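Local coordinates for CRISPR-associated protein, Cse2 family (Thermobifida fusca, PDB 4H79) that probably binds nucleic acid as the CasB (Cse2) subunit of the Cascade complex in type I-E CRISPR immunity, at residues A[85-90]-A[142-147]. Sequence-based numbering, arbitrary orientation.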
ATOM      1  N   GLU A  85      -0.271  -2.516 -12.888  1.00 29.93           N
ATOM      2  CA  GLU A  85      -0.479  -3.895 -12.388  1.00 31.76           C
ATOM      3  C   GLU A  85       0.484  -4.213 -11.238  1.00 32.12           C
ATOM      4  O   GLU A  85       0.098  -4.774 -10.185  1.00 31.20           O
ATOM      5  CB  GLU A  85      -0.255  -4.900 -13.501  1.00 31.02           C
ATOM      6  CG  GLU A  85      -1.331  -4.933 -14.553  1.00 33.90           C
ATOM      7  CD  GLU A  85      -1.018  -5.929 -15.663  1.00 47.66           C
ATOM      8  OE1 GLU A  85       0.158  -6.300 -15.902  1.00 42.77           O
ATOM      9  OE2 GLU A  85      -1.959  -6.357 -16.342  1.00 48.01           O
ATOM     10  N   ASN A  86       1.752  -3.854 -11.432  1.00 31.82           N
ATOM     11  CA  ASN A  86       2.728  -4.009 -10.360  1.00 31.63           C
ATOM     12  C   ASN A  86       2.414  -3.197  -9.071  1.00 29.17           C
ATOM     13  O   ASN A  86       2.572  -3.688  -7.924  1.00 29.13           O
ATOM     14  CB  ASN A  86       4.136  -3.716 -10.888  1.00 35.67           C
ATOM     15  CG  ASN A  86       5.212  -4.203  -9.932  1.00 51.46           C
ATOM     16  OD1 ASN A  86       5.071  -5.251  -9.244  1.00 53.74           O
ATOM     17  ND2 ASN A  86       6.283  -3.434  -9.849  1.00 52.48           N
ATOM     18  N   SER A  87       1.940  -1.975  -9.251  1.00 29.31           N
ATOM     19  CA  SER A  87       1.519  -1.146  -8.120  1.00 29.76           C
ATOM     20  C   SER A  87       0.380  -1.772  -7.346  1.00 29.63           C
ATOM     21  O   SER A  87       0.420  -1.758  -6.109  1.00 26.34           O
ATOM     22  CB  SER A  87       1.141   0.259  -8.582  1.00 31.89           C
ATOM     23  OG  SER A  87       2.254   0.871  -9.236  1.00 30.48           O
ATOM     24  N   ALA A  88      -0.631  -2.289  -8.052  1.00 30.03           N
ATOM     25  CA  ALA A  88      -1.748  -3.022  -7.409  1.00 27.43           C
ATOM     26  C   ALA A  88      -1.241  -4.266  -6.701  1.00 25.06           C
ATOM     27  O   ALA A  88      -1.651  -4.580  -5.549  1.00 28.03           O
ATOM     28  CB  ALA A  88      -2.802  -3.447  -8.428  1.00 22.66           C
ATOM     29  N   HIS A  89      -0.333  -4.968  -7.362  1.00 25.02           N
ATOM     30  CA  HIS A  89       0.250  -6.199  -6.761  1.00 25.39           C
ATOM     31  C   HIS A  89       1.008  -5.893  -5.460  1.00 24.71           C
ATOM     32  O   HIS A  89       0.840  -6.606  -4.396  1.00 21.62           O
ATOM     33  CB  HIS A  89       1.205  -6.828  -7.798  1.00 33.79           C
ATOM     34  CG  HIS A  89       1.876  -8.082  -7.305  1.00 50.15           C
ATOM     35  ND1 HIS A  89       1.257  -8.940  -6.462  1.00 51.70           N
ATOM     36  CD2 HIS A  89       3.140  -8.607  -7.543  1.00 53.20           C
ATOM     37  CE1 HIS A  89       2.067  -9.964  -6.182  1.00 46.04           C
ATOM     38  NE2 HIS A  89       3.221  -9.771  -6.849  1.00 48.22           N
ATOM     39  N   ILE A  90       1.852  -4.837  -5.489  1.00 24.29           N
ATOM     40  CA  ILE A  90       2.585  -4.442  -4.258  1.00 24.48           C
ATOM     41  C   ILE A  90       1.600  -4.030  -3.133  1.00 23.73           C
ATOM     42  O   ILE A  90       1.760  -4.442  -1.956  1.00 21.10           O
ATOM     43  CB  ILE A  90       3.600  -3.282  -4.537  1.00 25.88           C
ATOM     44  CG1 ILE A  90       4.668  -3.763  -5.532  1.00 28.54           C
ATOM     45  CG2 ILE A  90       4.214  -2.761  -3.231  1.00 18.60           C
ATOM     46  CD1 ILE A  90       5.493  -2.633  -6.177  1.00 27.89           C
ATOM     47  N   VAL A 142      15.362   3.295  -5.953  1.00 40.33           N
ATOM     48  CA  VAL A 142      15.652   3.395  -7.404  1.00 44.45           C
ATOM     49  C   VAL A 142      14.825   2.414  -8.232  1.00 45.77           C
ATOM     50  O   VAL A 142      14.621   2.622  -9.392  1.00 50.54           O
ATOM     51  CB  VAL A 142      17.165   3.204  -7.710  1.00 53.73           C
ATOM     52  CG1 VAL A 142      17.964   4.306  -7.029  1.00 49.77           C
ATOM     53  CG2 VAL A 142      17.665   1.801  -7.301  1.00 59.40           C
ATOM     54  N   THR A 143      14.337   1.351  -7.623  1.00 42.67           N
ATOM     55  CA  THR A 143      13.499   0.363  -8.333  1.00 32.23           C
ATOM     56  C   THR A 143      12.233   0.058  -7.540  1.00 31.83           C
ATOM     57  O   THR A 143      12.167   0.250  -6.302  1.00 35.36           O
ATOM     58  CB  THR A 143      14.254  -0.980  -8.529  1.00 37.28           C
ATOM     59  OG1 THR A 143      14.518  -1.547  -7.235  1.00 36.44           O
ATOM     60  CG2 THR A 143      15.612  -0.810  -9.311  1.00 35.85           C
ATOM     61  N   TYR A 144      11.219  -0.471  -8.230  1.00 31.83           N
ATOM     62  CA  TYR A 144       9.984  -0.890  -7.550  1.00 33.87           C
ATOM     63  C   TYR A 144      10.229  -2.016  -6.566  1.00 35.20           C
ATOM     64  O   TYR A 144       9.586  -2.072  -5.527  1.00 30.36           O
ATOM     65  CB  TYR A 144       8.901  -1.317  -8.530  1.00 31.05           C
ATOM     66  CG  TYR A 144       8.124  -0.138  -8.995  1.00 30.11           C
ATOM     67  CD1 TYR A 144       7.009   0.289  -8.258  1.00 30.23           C
ATOM     68  CD2 TYR A 144       8.503   0.579 -10.128  1.00 31.61           C
ATOM     69  CE1 TYR A 144       6.285   1.395  -8.639  1.00 30.64           C
ATOM     70  CE2 TYR A 144       7.782   1.699 -10.517  1.00 36.00           C
ATOM     71  CZ  TYR A 144       6.675   2.106  -9.777  1.00 32.08           C
ATOM     72  OH  TYR A 144       5.923   3.226 -10.115  1.00 31.93           O
ATOM     73  N   LYS A 145      11.148  -2.925  -6.909  1.00 32.47           N
ATOM     74  CA  LYS A 145      11.544  -3.979  -5.940  1.00 36.64           C
ATOM     75  C   LYS A 145      12.063  -3.378  -4.607  1.00 36.07           C
ATOM     76  O   LYS A 145      11.716  -3.858  -3.516  1.00 37.95           O
ATOM     77  CB  LYS A 145      12.577  -4.916  -6.567  1.00 43.27           C
ATOM     78  CG  LYS A 145      13.191  -5.912  -5.598  1.00 45.00           C
ATOM     79  CD  LYS A 145      13.476  -7.234  -6.310  1.00 56.52           C
ATOM     80  CE  LYS A 145      14.924  -7.631  -6.097  1.00 63.69           C
ATOM     81  NZ  LYS A 145      15.128  -9.082  -5.854  1.00 68.82           N
ATOM     82  N   ALA A 146      12.918  -2.359  -4.684  1.00 31.02           N
ATOM     83  CA  ALA A 146      13.479  -1.746  -3.484  1.00 30.52           C
ATOM     84  C   ALA A 146      12.390  -0.980  -2.756  1.00 31.54           C
ATOM     85  O   ALA A 146      12.330  -1.008  -1.522  1.00 29.38           O
ATOM     86  CB  ALA A 146      14.659  -0.822  -3.832  1.00 30.19           C
ATOM     87  N   LEU A 147      11.523  -0.304  -3.517  1.00 27.25           N
ATOM     88  CA  LEU A 147      10.443   0.456  -2.949  1.00 28.14           C
ATOM     89  C   LEU A 147       9.497  -0.481  -2.164  1.00 28.56           C
ATOM     90  O   LEU A 147       9.124  -0.172  -1.019  1.00 25.70           O
ATOM     91  CB  LEU A 147       9.646   1.194  -4.033  1.00 27.59           C
ATOM     92  CG  LEU A 147       8.405   1.992  -3.585  1.00 27.16           C
ATOM     93  CD1 LEU A 147       8.746   3.026  -2.493  1.00 24.50           C
ATOM     94  CD2 LEU A 147       7.759   2.656  -4.840  1.00 27.73           C
TER
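Y144, in the first turn of helix 144-160, reaches N86, S87 and I90 of helix 80-99. Apolar contact comes chiefly from I90, whose CD1 lies 3.9 Å from Y144 CD1, the isoleucine standing roughly perpendicular to the tyrosine side chain. I90 CG1 stands anti to its own carbonyl carbon (chi1 -63°), and the extended chain beyond it carries CD1 to the ring. The N86 side chain runs past Y144 head to tail, its amide plane 62° from the ring; ND2 comes within 3.6 Å of Y144 CB, a van der Waals approach without a hydrogen bond. S87 OG sits 4.1 Å from Y144 CE1. Among polar links, S87 OG hydrogen-bonds to V83 O, and Y144 OH to L174 O, near the C-terminal end of helix 167-176; L174 also touches S87 and I90. Replacing Y144 by alanine would probably leave L174 O without this partner and open a gap beside I90 CD1. One residue earlier, T143 N-caps helix 144-160: its OG1 accepts from A146 N at 3.1 Å, with a 157° angle at the hydrogen. This is helix-helix packing in the all-helical Cse2 fold, an aromatic side chain linking helix 144-160 to helix 80-99 through van der Waals contact and to helix 167-176 through its hydroxyl.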